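Local coordinates for FBP protein (Leishmania major, PDB 5OEY), which hydrolyses the 1-phosphate of beta-D-fructose 1,6-bisphosphate, giving beta-D-fructose 6-phosphate and phosphate, with magnesium as cofactor, at the interface of chains A and B. Numbering follows the deposited sequence. Chains: chain A/B, FBP protein.

The interface of chains A and B. Residues chain A 127-130; chain B 249, 257-258, 261-262.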
ATOM      1  N   ASP A 127       4.391 -13.081  16.561  1.00 25.38           N
ATOM      2  CA  ASP A 127       4.450 -12.101  17.631  1.00 24.83           C
ATOM      3  C   ASP A 127       5.774 -11.369  17.762  1.00 21.74           C
ATOM      4  O   ASP A 127       5.774 -10.248  18.250  1.00 20.89           O
ATOM      5  CB  ASP A 127       4.108 -12.721  18.978  1.00 27.32           C
ATOM      6  CG  ASP A 127       2.734 -13.349  19.006  1.00 30.69           C
ATOM      7  OD1 ASP A 127       2.065 -13.412  17.948  1.00 34.71           O
ATOM      8  OD2 ASP A 127       2.314 -13.796  20.092  1.00 34.15           O
ATOM      9  N   ALA A 128       6.879 -11.995  17.348  1.00 19.07           N
ATOM     10  CA  ALA A 128       8.191 -11.356  17.345  1.00 18.56           C
ATOM     11  C   ALA A 128       8.694 -10.865  15.994  1.00 17.72           C
ATOM     12  O   ALA A 128       9.885 -10.539  15.847  1.00 17.77           O
ATOM     13  CB  ALA A 128       9.210 -12.305  17.950  1.00 19.86           C
ATOM     14  N   ASN A 129       7.802 -10.818  15.011  1.00 17.34           N
ATOM     15  CA  ASN A 129       8.122 -10.385  13.649  1.00 17.73           C
ATOM     16  C   ASN A 129       9.297 -11.113  12.999  1.00 19.35           C
ATOM     17  O   ASN A 129      10.062 -10.524  12.234  1.00 19.60           O
ATOM     18  CB  ASN A 129       8.372  -8.884  13.618  1.00 17.19           C
ATOM     19  CG  ASN A 129       8.100  -8.269  12.262  1.00 17.04           C
ATOM     20  OD1 ASN A 129       7.545  -8.891  11.352  1.00 16.10           O
ATOM     21  ND2 ASN A 129       8.512  -7.025  12.117  1.00 17.72           N
ATOM     22  N   VAL A 130       9.409 -12.402  13.295  1.00 21.39           N
ATOM     23  CA  VAL A 130      10.387 -13.277  12.680  1.00 23.91           C
ATOM     24  C   VAL A 130       9.677 -13.903  11.483  1.00 23.75           C
ATOM     25  O   VAL A 130       8.460 -14.100  11.512  1.00 22.44           O
ATOM     26  CB  VAL A 130      10.861 -14.348  13.688  1.00 27.40           C
ATOM     27  CG1 VAL A 130      11.838 -15.339  13.051  1.00 27.46           C
ATOM     28  CG2 VAL A 130      11.497 -13.651  14.897  1.00 28.59           C
TER
ATOM     29  N   ILE B 249      18.747 -15.697  14.386  1.00 17.07           N
ATOM     30  CA  ILE B 249      18.407 -15.168  13.073  1.00 18.08           C
ATOM     31  C   ILE B 249      19.652 -14.638  12.388  1.00 18.01           C
ATOM     32  O   ILE B 249      19.801 -14.755  11.178  1.00 17.47           O
ATOM     33  CB  ILE B 249      17.383 -14.019  13.182  1.00 18.96           C
ATOM     34  CG1 ILE B 249      16.033 -14.526  13.747  1.00 19.18           C
ATOM     35  CG2 ILE B 249      17.110 -13.361  11.827  1.00 18.69           C
ATOM     36  CD1 ILE B 249      15.265 -13.429  14.469  1.00 19.38           C
ATOM     37  N   HIS B 257      14.740  -8.030  19.246  1.00 16.47           N
ATOM     38  CA  HIS B 257      13.300  -7.826  19.279  1.00 16.42           C
ATOM     39  C   HIS B 257      12.644  -9.087  19.817  1.00 16.26           C
ATOM     40  O   HIS B 257      11.808  -9.007  20.697  1.00 17.14           O
ATOM     41  CB  HIS B 257      12.777  -7.477  17.881  1.00 16.63           C
ATOM     42  CG  HIS B 257      11.334  -7.077  17.841  1.00 16.45           C
ATOM     43  ND1 HIS B 257      10.871  -5.886  18.346  1.00 16.52           N
ATOM     44  CD2 HIS B 257      10.261  -7.685  17.285  1.00 17.09           C
ATOM     45  CE1 HIS B 257       9.571  -5.790  18.135  1.00 16.65           C
ATOM     46  NE2 HIS B 257       9.175  -6.870  17.487  1.00 16.99           N
ATOM     47  N   ARG B 258      13.011 -10.253  19.290  1.00 16.17           N
ATOM     48  CA  ARG B 258      12.475 -11.524  19.818  1.00 15.23           C
ATOM     49  C   ARG B 258      12.817 -11.648  21.283  1.00 15.50           C
ATOM     50  O   ARG B 258      11.975 -12.053  22.061  1.00 15.11           O
ATOM     51  CB  ARG B 258      12.996 -12.739  19.050  1.00 14.31           C
ATOM     52  CG  ARG B 258      12.329 -14.059  19.431  1.00 13.56           C
ATOM     53  CD  ARG B 258      13.178 -15.296  19.157  1.00 13.14           C
ATOM     54  NE  ARG B 258      14.544 -15.129  19.655  1.00 13.01           N
ATOM     55  CZ  ARG B 258      15.636 -14.927  18.908  1.00 13.01           C
ATOM     56  NH1 ARG B 258      15.594 -14.893  17.570  1.00 12.52           N
ATOM     57  NH2 ARG B 258      16.805 -14.737  19.520  1.00 13.16           N
ATOM     58  N   LEU B 261      10.445  -9.396  23.471  1.00 17.54           N
ATOM     59  CA  LEU B 261       9.062  -9.832  23.512  1.00 18.10           C
ATOM     60  C   LEU B 261       8.902 -11.209  24.135  1.00 18.64           C
ATOM     61  O   LEU B 261       7.995 -11.404  24.919  1.00 21.17           O
ATOM     62  CB  LEU B 261       8.424  -9.823  22.123  1.00 18.64           C
ATOM     63  CG  LEU B 261       8.323  -8.479  21.394  1.00 18.86           C
ATOM     64  CD1 LEU B 261       7.448  -8.642  20.167  1.00 18.90           C
ATOM     65  CD2 LEU B 261       7.771  -7.361  22.267  1.00 18.78           C
ATOM     66  N   TYR B 262       9.763 -12.157  23.802  1.00 18.09           N
ATOM     67  CA  TYR B 262       9.633 -13.517  24.322  1.00 17.92           C
ATOM     68  C   TYR B 262      10.367 -13.716  25.625  1.00 17.85           C
ATOM     69  O   TYR B 262      10.030 -14.615  26.379  1.00 18.41           O
ATOM     70  CB  TYR B 262      10.158 -14.534  23.302  1.00 18.38           C
ATOM     71  CG  TYR B 262       9.289 -14.744  22.056  1.00 18.46           C
ATOM     72  CD1 TYR B 262       8.147 -13.968  21.798  1.00 18.17           C
ATOM     73  CD2 TYR B 262       9.647 -15.698  21.110  1.00 18.53           C
ATOM     74  CE1 TYR B 262       7.390 -14.161  20.658  1.00 18.08           C
ATOM     75  CE2 TYR B 262       8.893 -15.899  19.968  1.00 18.49           C
ATOM     76  CZ  TYR B 262       7.774 -15.119  19.750  1.00 18.47           C
ATOM     77  OH  TYR B 262       7.062 -15.300  18.610  1.00 18.88           O
TER
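The end of the 3-10 helix 123-128 of chain A, with the loop that follows it, lies on one flank of helix 252-262 of chain B, and A:Ala128 is the residue pressed into the partner. Its methyl, CB, sits over one face of the B:Tyr262 ring, 3.6 Å almost straight above the phenol carbon CZ, with CA of B:Arg258 on another side at 3.8 Å from CB. The first methylenes of B:Arg258, CB and CG, line the same spot, while its chain bends at chi3 (48°) and the guanidinium turns back to B:Ile249 of its own subunit, whose CG1 lies at its edge. CB of A:Asp127, by contrast, meets the rim of the B:Tyr262 ring in plane, 4.0 Å from CE1. A:Ala128 N stands above the plane of that ring, 3.5 Å from the phenol oxygen OH of B:Tyr262. On the other side of A:Ala128, CG of B:His257 is anti to the backbone N (chi1 -173°), which carries the imidazole toward chain A, where its CD2 edge meets the A:Ala128 carbonyl; CG of B:Leu261 covers one ring face near its rim. CD1 of B:Leu261 reaches 4.0 Å from CA of A:Ala128. Further along, the methyl CG2 of A:Val130 packs 3.8 Å from CD1 of B:Ile249, the two branched side chains crossing at a slant. The contact described here is thus mainly one of shape and apolar packing. It belongs to a two-fold interface of the homotetramer, so a twin with the chains exchanged lies across the axis. The chain A segment leads into strand 132-140, and B:Ile249 lies in the loop just ahead of helix 252-262.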